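PDB 5EY5: LBCATS-a, which probably acts as a tryptophan synthase alpha chain, cleaving indole-3-glycerol phosphate to indole and glyceraldehyde 3-phosphate and passing the indole to a partner beta chain. Local coordinates for residues K80-V85 against F107-E112; I52-P57 against Y103-R108. One frame throughout, in Å; residues are numbered along the deposited sequence.

Contact 1 (K80-V85 against F107-E112); sequences KVFEMV and FRYGIE
F82 on helix 78-91 and Y109 at the end of helix 103-109 make the closest backbone approach between K80-V85 and F107-E112, yet their CA atoms are still 12.4 Å apart, so two long aromatic side chains span the gap. The contact is correspondingly narrow: it buries 70 Å² in total, shared almost equally by these two residues. Their rings form an offset edge-to-face pair, the edge of F82 directed at the face of Y109, with centroids 5.9 Å apart and planes inclined at 65°. The offset shows in the individual atoms. F82 meets the phenolic end of the tyrosine and not the middle of its ring: CE2 of F82 lies 4.0 Å from CZ of Y109 and 3.9 Å from its OH. CD2 of F82 is almost as near that same OH, at 4.0 Å, so the CD2-CE2 bond of F82 lies beside the hydroxyl, approached obliquely. These separations are of van der Waals type. The reach of Y109 follows from its first torsion, which sets CG trans to the backbone N (chi1 -166°) and carries the ring across to helix 78-91. There its hydroxyl hydrogen-bonds to OD1 of D79, a residue of the same helix as F82, which probably limits the swing of the phenol against the phenylalanine. R113 makes a cation-pi contact with the Y109 ring and also hydrogen-bonds to the Y109 carbonyl O. Next along the chain, G110, with positive phi, turns the chain from helix 103-109 into helix 111-121. In the outer helical layer of the TIM barrel, F82 also packs on E117, C118 and A121 of helix 111-121 and reaches inward to F99 of strand 97-100.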
loop_
_atom_site.group_PDB
_atom_site.type_symbol
_atom_site.label_atom_id
_atom_site.label_comp_id
_atom_site.label_asym_id
_atom_site.label_seq_id
_atom_site.Cartn_x
_atom_site.Cartn_y
_atom_site.Cartn_z
ATOM N N LYS A 80 -34.868 -10.729 -33.265
ATOM C CA LYS A 80 -34.859 -12.126 -33.701
ATOM C C LYS A 80 -35.943 -12.947 -33.001
ATOM O O LYS A 80 -36.521 -13.860 -33.597
ATOM C CB LYS A 80 -33.478 -12.741 -33.461
ATOM C CG LYS A 80 -32.431 -12.347 -34.504
ATOM C CD LYS A 80 -31.028 -12.769 -34.082
ATOM C CE LYS A 80 -29.976 -12.264 -35.052
ATOM N NZ LYS A 80 -28.591 -12.452 -34.525
ATOM N N VAL A 81 -36.226 -12.656 -31.737
ATOM C CA VAL A 81 -37.306 -13.375 -31.069
ATOM C C VAL A 81 -38.654 -12.946 -31.647
ATOM O O VAL A 81 -39.552 -13.777 -31.840
ATOM C CB VAL A 81 -37.220 -13.169 -29.545
ATOM C CG1 VAL A 81 -38.182 -14.139 -28.799
ATOM C CG2 VAL A 81 -35.777 -13.397 -29.080
ATOM N N PHE A 82 -38.797 -11.654 -31.978
ATOM C CA PHE A 82 -39.986 -11.178 -32.688
ATOM C C PHE A 82 -40.211 -11.944 -33.988
ATOM O O PHE A 82 -41.338 -12.348 -34.298
ATOM C CB PHE A 82 -39.859 -9.682 -32.971
ATOM C CG PHE A 82 -40.192 -8.804 -31.795
ATOM C CD1 PHE A 82 -41.290 -9.076 -30.995
ATOM C CD2 PHE A 82 -39.416 -7.696 -31.502
ATOM C CE1 PHE A 82 -41.597 -8.261 -29.919
ATOM C CE2 PHE A 82 -39.727 -6.874 -30.426
ATOM C CZ PHE A 82 -40.806 -7.159 -29.635
ATOM N N GLU A 83 -39.156 -12.123 -34.788
ATOM C CA GLU A 83 -39.318 -12.854 -36.039
ATOM C C GLU A 83 -39.712 -14.301 -35.776
ATOM O O GLU A 83 -40.512 -14.882 -36.517
ATOM C CB GLU A 83 -38.037 -12.784 -36.871
ATOM N N MET A 84 -39.150 -14.904 -34.730
ATOM C CA MET A 84 -39.549 -16.257 -34.361
ATOM C C MET A 84 -41.015 -16.297 -33.948
ATOM O O MET A 84 -41.750 -17.209 -34.340
ATOM C CB MET A 84 -38.655 -16.782 -33.235
ATOM C CG MET A 84 -38.757 -18.283 -33.021
ATOM S SD MET A 84 -38.766 -18.687 -31.270
ATOM C CE MET A 84 -40.445 -18.216 -30.879
ATOM N N VAL A 85 -41.466 -15.309 -33.164
ATOM C CA VAL A 85 -42.884 -15.259 -32.800
ATOM C C VAL A 85 -43.755 -15.089 -34.039
ATOM O O VAL A 85 -44.854 -15.658 -34.127
ATOM C CB VAL A 85 -43.134 -14.144 -31.758
ATOM C CG1 VAL A 85 -44.629 -14.009 -31.447
ATOM C CG2 VAL A 85 -42.364 -14.442 -30.496
ATOM N N PHE A 107 -36.304 -0.513 -22.742
ATOM C CA PHE A 107 -35.678 0.787 -22.885
ATOM C C PHE A 107 -34.560 0.539 -23.897
ATOM O O PHE A 107 -34.191 -0.603 -24.131
ATOM C CB PHE A 107 -35.202 1.276 -21.516
ATOM C CG PHE A 107 -35.058 2.766 -21.401
ATOM C CD1 PHE A 107 -36.080 3.532 -20.858
ATOM C CD2 PHE A 107 -33.911 3.391 -21.821
ATOM C CE1 PHE A 107 -35.948 4.891 -20.740
ATOM C CE2 PHE A 107 -33.772 4.746 -21.709
ATOM C CZ PHE A 107 -34.793 5.504 -21.170
ATOM N N ARG A 108 -34.123 1.550 -24.604
ATOM C CA ARG A 108 -33.125 1.244 -25.632
ATOM C C ARG A 108 -33.792 0.812 -26.929
ATOM O O ARG A 108 -33.605 1.470 -27.950
ATOM C CB ARG A 108 -32.142 0.135 -25.201
ATOM C CG ARG A 108 -30.910 0.012 -26.120
ATOM C CD ARG A 108 -30.235 1.349 -26.176
ATOM N NE ARG A 108 -29.177 1.434 -27.186
ATOM C CZ ARG A 108 -29.353 1.866 -28.434
ATOM N NH1 ARG A 108 -30.555 2.233 -28.859
ATOM N NH2 ARG A 108 -28.324 1.918 -29.267
ATOM N N TYR A 109 -34.549 -0.300 -26.912
ATOM C CA TYR A 109 -35.379 -0.614 -28.072
ATOM C C TYR A 109 -36.307 0.547 -28.376
ATOM O O TYR A 109 -36.460 0.947 -29.536
ATOM C CB TYR A 109 -36.203 -1.891 -27.854
ATOM C CG TYR A 109 -36.820 -2.443 -29.143
ATOM C CD1 TYR A 109 -36.174 -3.443 -29.873
ATOM C CD2 TYR A 109 -38.031 -1.959 -29.632
ATOM C CE1 TYR A 109 -36.716 -3.962 -31.045
ATOM C CE2 TYR A 109 -38.587 -2.474 -30.809
ATOM C CZ TYR A 109 -37.922 -3.479 -31.507
ATOM O OH TYR A 109 -38.437 -3.979 -32.688
ATOM N N GLY A 110 -36.900 1.126 -27.332
ATOM C CA GLY A 110 -37.861 2.201 -27.470
ATOM C C GLY A 110 -39.162 1.667 -26.917
ATOM O O GLY A 110 -39.672 0.670 -27.429
ATOM N N ILE A 111 -39.688 2.291 -25.860
ATOM C CA ILE A 111 -40.779 1.680 -25.099
ATOM C C ILE A 111 -42.003 1.475 -25.986
ATOM O O ILE A 111 -42.523 0.357 -26.123
ATOM C CB ILE A 111 -41.123 2.540 -23.871
ATOM C CG1 ILE A 111 -39.979 2.504 -22.855
ATOM C CG2 ILE A 111 -42.402 2.074 -23.242
ATOM C CD1 ILE A 111 -40.194 3.438 -21.683
ATOM N N GLU A 112 -42.494 2.560 -26.583
ATOM C CA GLU A 112 -43.680 2.456 -27.424
ATOM C C GLU A 112 -43.388 1.619 -28.662
ATOM O O GLU A 112 -44.222 0.809 -29.088
ATOM C CB GLU A 112 -44.175 3.851 -27.804
ATOM C CG GLU A 112 -43.074 4.793 -28.276
ATOM C CD GLU A 112 -43.027 4.936 -29.790
ATOM O OE1 GLU A 112 -42.092 5.591 -30.300
ATOM O OE2 GLU A 112 -43.927 4.396 -30.470
#

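Contact 2 (I52-P57 against Y103-R108); sequences IPFSDP and YNPIFR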
loop_
_atom_site.group_PDB
_atom_site.type_symbol
_atom_site.label_atom_id
_atom_site.label_comp_id
_atom_site.label_asym_id
_atom_site.label_seq_id
_atom_site.Cartn_x
_atom_site.Cartn_y
_atom_site.Cartn_z
ATOM N N ILE A 52 -36.392 -13.200 -22.726
ATOM C CA ILE A 52 -35.519 -12.411 -23.591
ATOM C C ILE A 52 -34.182 -12.290 -22.875
ATOM O O ILE A 52 -34.133 -11.730 -21.759
ATOM C CB ILE A 52 -36.106 -11.033 -23.908
ATOM C CG1 ILE A 52 -37.500 -11.172 -24.544
ATOM C CG2 ILE A 52 -35.155 -10.252 -24.808
ATOM C CD1 ILE A 52 -37.609 -12.267 -25.564
ATOM N N PRO A 53 -33.110 -12.839 -23.421
ATOM C CA PRO A 53 -31.883 -12.969 -22.631
ATOM C C PRO A 53 -31.260 -11.606 -22.387
ATOM O O PRO A 53 -31.203 -10.761 -23.281
ATOM C CB PRO A 53 -30.988 -13.855 -23.508
ATOM C CG PRO A 53 -31.477 -13.595 -24.938
ATOM C CD PRO A 53 -32.982 -13.428 -24.773
ATOM N N PHE A 54 -30.789 -11.403 -21.167
ATOM C CA PHE A 54 -30.183 -10.146 -20.759
ATOM C C PHE A 54 -28.809 -10.434 -20.173
ATOM O O PHE A 54 -28.570 -11.504 -19.600
ATOM C CB PHE A 54 -31.081 -9.421 -19.740
ATOM C CG PHE A 54 -30.567 -8.082 -19.325
ATOM C CD1 PHE A 54 -30.102 -7.175 -20.269
ATOM C CD2 PHE A 54 -30.563 -7.715 -17.986
ATOM C CE1 PHE A 54 -29.623 -5.932 -19.877
ATOM C CE2 PHE A 54 -30.092 -6.465 -17.592
ATOM C CZ PHE A 54 -29.627 -5.579 -18.538
ATOM N N SER A 55 -27.894 -9.490 -20.327
ATOM C CA SER A 55 -26.547 -9.751 -19.838
ATOM C C SER A 55 -26.440 -9.671 -18.317
ATOM O O SER A 55 -25.497 -10.237 -17.755
ATOM C CB SER A 55 -25.555 -8.780 -20.479
ATOM O OG SER A 55 -25.864 -7.450 -20.118
ATOM N N ASP A 56 -27.366 -8.989 -17.637
ATOM C CA ASP A 56 -27.315 -8.828 -16.180
ATOM C C ASP A 56 -28.667 -9.129 -15.542
ATOM O O ASP A 56 -29.301 -8.271 -14.924
ATOM C CB ASP A 56 -26.802 -7.433 -15.837
ATOM C CG ASP A 56 -25.347 -7.250 -16.268
ATOM O OD1 ASP A 56 -24.439 -7.565 -15.468
ATOM O OD2 ASP A 56 -25.111 -6.843 -17.428
ATOM N N PRO A 57 -29.113 -10.358 -15.641
ATOM C CA PRO A 57 -30.447 -10.715 -15.142
ATOM C C PRO A 57 -30.501 -10.797 -13.621
ATOM O O PRO A 57 -30.314 -11.870 -13.033
ATOM C CB PRO A 57 -30.691 -12.075 -15.800
ATOM C CG PRO A 57 -29.317 -12.673 -15.889
ATOM C CD PRO A 57 -28.366 -11.525 -16.136
ATOM N N TYR A 103 -35.687 -4.593 -18.164
ATOM C CA TYR A 103 -36.184 -3.330 -18.675
ATOM C C TYR A 103 -35.225 -2.673 -19.656
ATOM O O TYR A 103 -35.664 -2.043 -20.621
ATOM C CB TYR A 103 -36.451 -2.380 -17.510
ATOM C CG TYR A 103 -37.208 -1.162 -17.923
ATOM C CD1 TYR A 103 -38.394 -1.281 -18.625
ATOM C CD2 TYR A 103 -36.747 0.113 -17.611
ATOM C CE1 TYR A 103 -39.100 -0.175 -19.009
ATOM C CE2 TYR A 103 -37.456 1.233 -17.996
ATOM C CZ TYR A 103 -38.634 1.074 -18.691
ATOM O OH TYR A 103 -39.367 2.170 -19.077
ATOM N N ASN A 104 -33.920 -2.754 -19.421
ATOM C CA ASN A 104 -33.026 -2.017 -20.303
ATOM C C ASN A 104 -33.089 -2.456 -21.761
ATOM O O ASN A 104 -32.887 -1.594 -22.633
ATOM C CB ASN A 104 -31.576 -2.081 -19.825
ATOM C CG ASN A 104 -30.758 -1.007 -20.462
ATOM O OD1 ASN A 104 -31.059 0.161 -20.286
ATOM N ND2 ASN A 104 -29.741 -1.377 -21.235
ATOM N N PRO A 105 -33.276 -3.735 -22.111
ATOM C CA PRO A 105 -33.481 -4.037 -23.542
ATOM C C PRO A 105 -34.726 -3.373 -24.103
ATOM O O PRO A 105 -34.719 -2.901 -25.244
ATOM C CB PRO A 105 -33.582 -5.572 -23.564
ATOM C CG PRO A 105 -32.712 -5.985 -22.444
ATOM C CD PRO A 105 -32.988 -4.954 -21.340
ATOM N N ILE A 106 -35.801 -3.335 -23.314
ATOM C CA ILE A 106 -37.028 -2.621 -23.689
ATOM C C ILE A 106 -36.757 -1.129 -23.826
ATOM O O ILE A 106 -37.052 -0.502 -24.851
ATOM C CB ILE A 106 -38.123 -2.858 -22.636
ATOM C CG1 ILE A 106 -38.687 -4.268 -22.736
ATOM C CG2 ILE A 106 -39.239 -1.817 -22.763
ATOM C CD1 ILE A 106 -39.757 -4.483 -21.701
ATOM N N PHE A 107 -36.304 -0.513 -22.742
ATOM C CA PHE A 107 -35.678 0.787 -22.885
ATOM C C PHE A 107 -34.560 0.539 -23.897
ATOM O O PHE A 107 -34.191 -0.603 -24.131
ATOM C CB PHE A 107 -35.202 1.276 -21.516
ATOM C CG PHE A 107 -35.058 2.766 -21.401
ATOM C CD1 PHE A 107 -36.080 3.532 -20.858
ATOM C CD2 PHE A 107 -33.911 3.391 -21.821
ATOM C CE1 PHE A 107 -35.948 4.891 -20.740
ATOM C CE2 PHE A 107 -33.772 4.746 -21.709
ATOM C CZ PHE A 107 -34.793 5.504 -21.170
ATOM N N ARG A 108 -34.123 1.550 -24.604
ATOM C CA ARG A 108 -33.125 1.244 -25.632
ATOM C C ARG A 108 -33.792 0.812 -26.929
ATOM O O ARG A 108 -33.605 1.470 -27.950
ATOM C CB ARG A 108 -32.142 0.135 -25.201
ATOM C CG ARG A 108 -30.910 0.012 -26.120
ATOM C CD ARG A 108 -30.235 1.349 -26.176
ATOM N NE ARG A 108 -29.177 1.434 -27.186
ATOM C CZ ARG A 108 -29.353 1.866 -28.434
ATOM N NH1 ARG A 108 -30.555 2.233 -28.859
ATOM N NH2 ARG A 108 -28.324 1.918 -29.267
#
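The loop I52-P57 comes within 7.5 Å of helix 103-109, measured between the CA atoms of F54 and P105. This is loop-to-helix packing in a TIM barrel: both segments follow C-terminal ends of barrel strands, 48-51 and 97-100, on the rim of the barrel that carries its active site. The contact buries 153 Å², most of it on F54 and P105. A chi1 of -177° swings the F54 ring away from its own backbone N and out to the proline, whose side chain it crosses at about a right angle. CD1 of F54 lies 3.6 Å from CG of P105, while CZ of F54 touches CB of N104 at 4.2 Å. Replacing F54 with an alanine would remove the ring that packs on CG and CD of P105 and would probably open a gap beside CB of N104. F54 and N104 also pack on the backbone of another protein's chain, probably the beta subunit, and N104 OD1 and ND2 hydrogen-bond to it. A basic side chain of that other chain pairs with D56 OD2. Within the loop, S55 OG donates to D56 OD2 at 2.9 Å, arriving on its anti side, 32° out of the carboxylate plane.

Overall arrangement
From the N terminus, the chain passes I52-P57 beyond strand 48-51, then helix 78-91 with K80-V85, then strand 97-100, before reaching Y103-R108 and F107-E112. Contact 2 closes the longer loop, with 45 residues between its segments, and contact 1 one of 21. The loops overlap without nesting: K80-V85 starts inside that of contact 2, whereas F107-E112 ends beyond it, and F107 and R108 belong to both. Contact 1 ties outer helix 78-91 to the end of the short rim helix 103-109, across strand 97-100 in sequence; contact 2 joins the loop after strand 48-51 to that same helix. Their centres are 10 Å apart, and CG1 of V81 lies 3.8 Å from CD1 of I52.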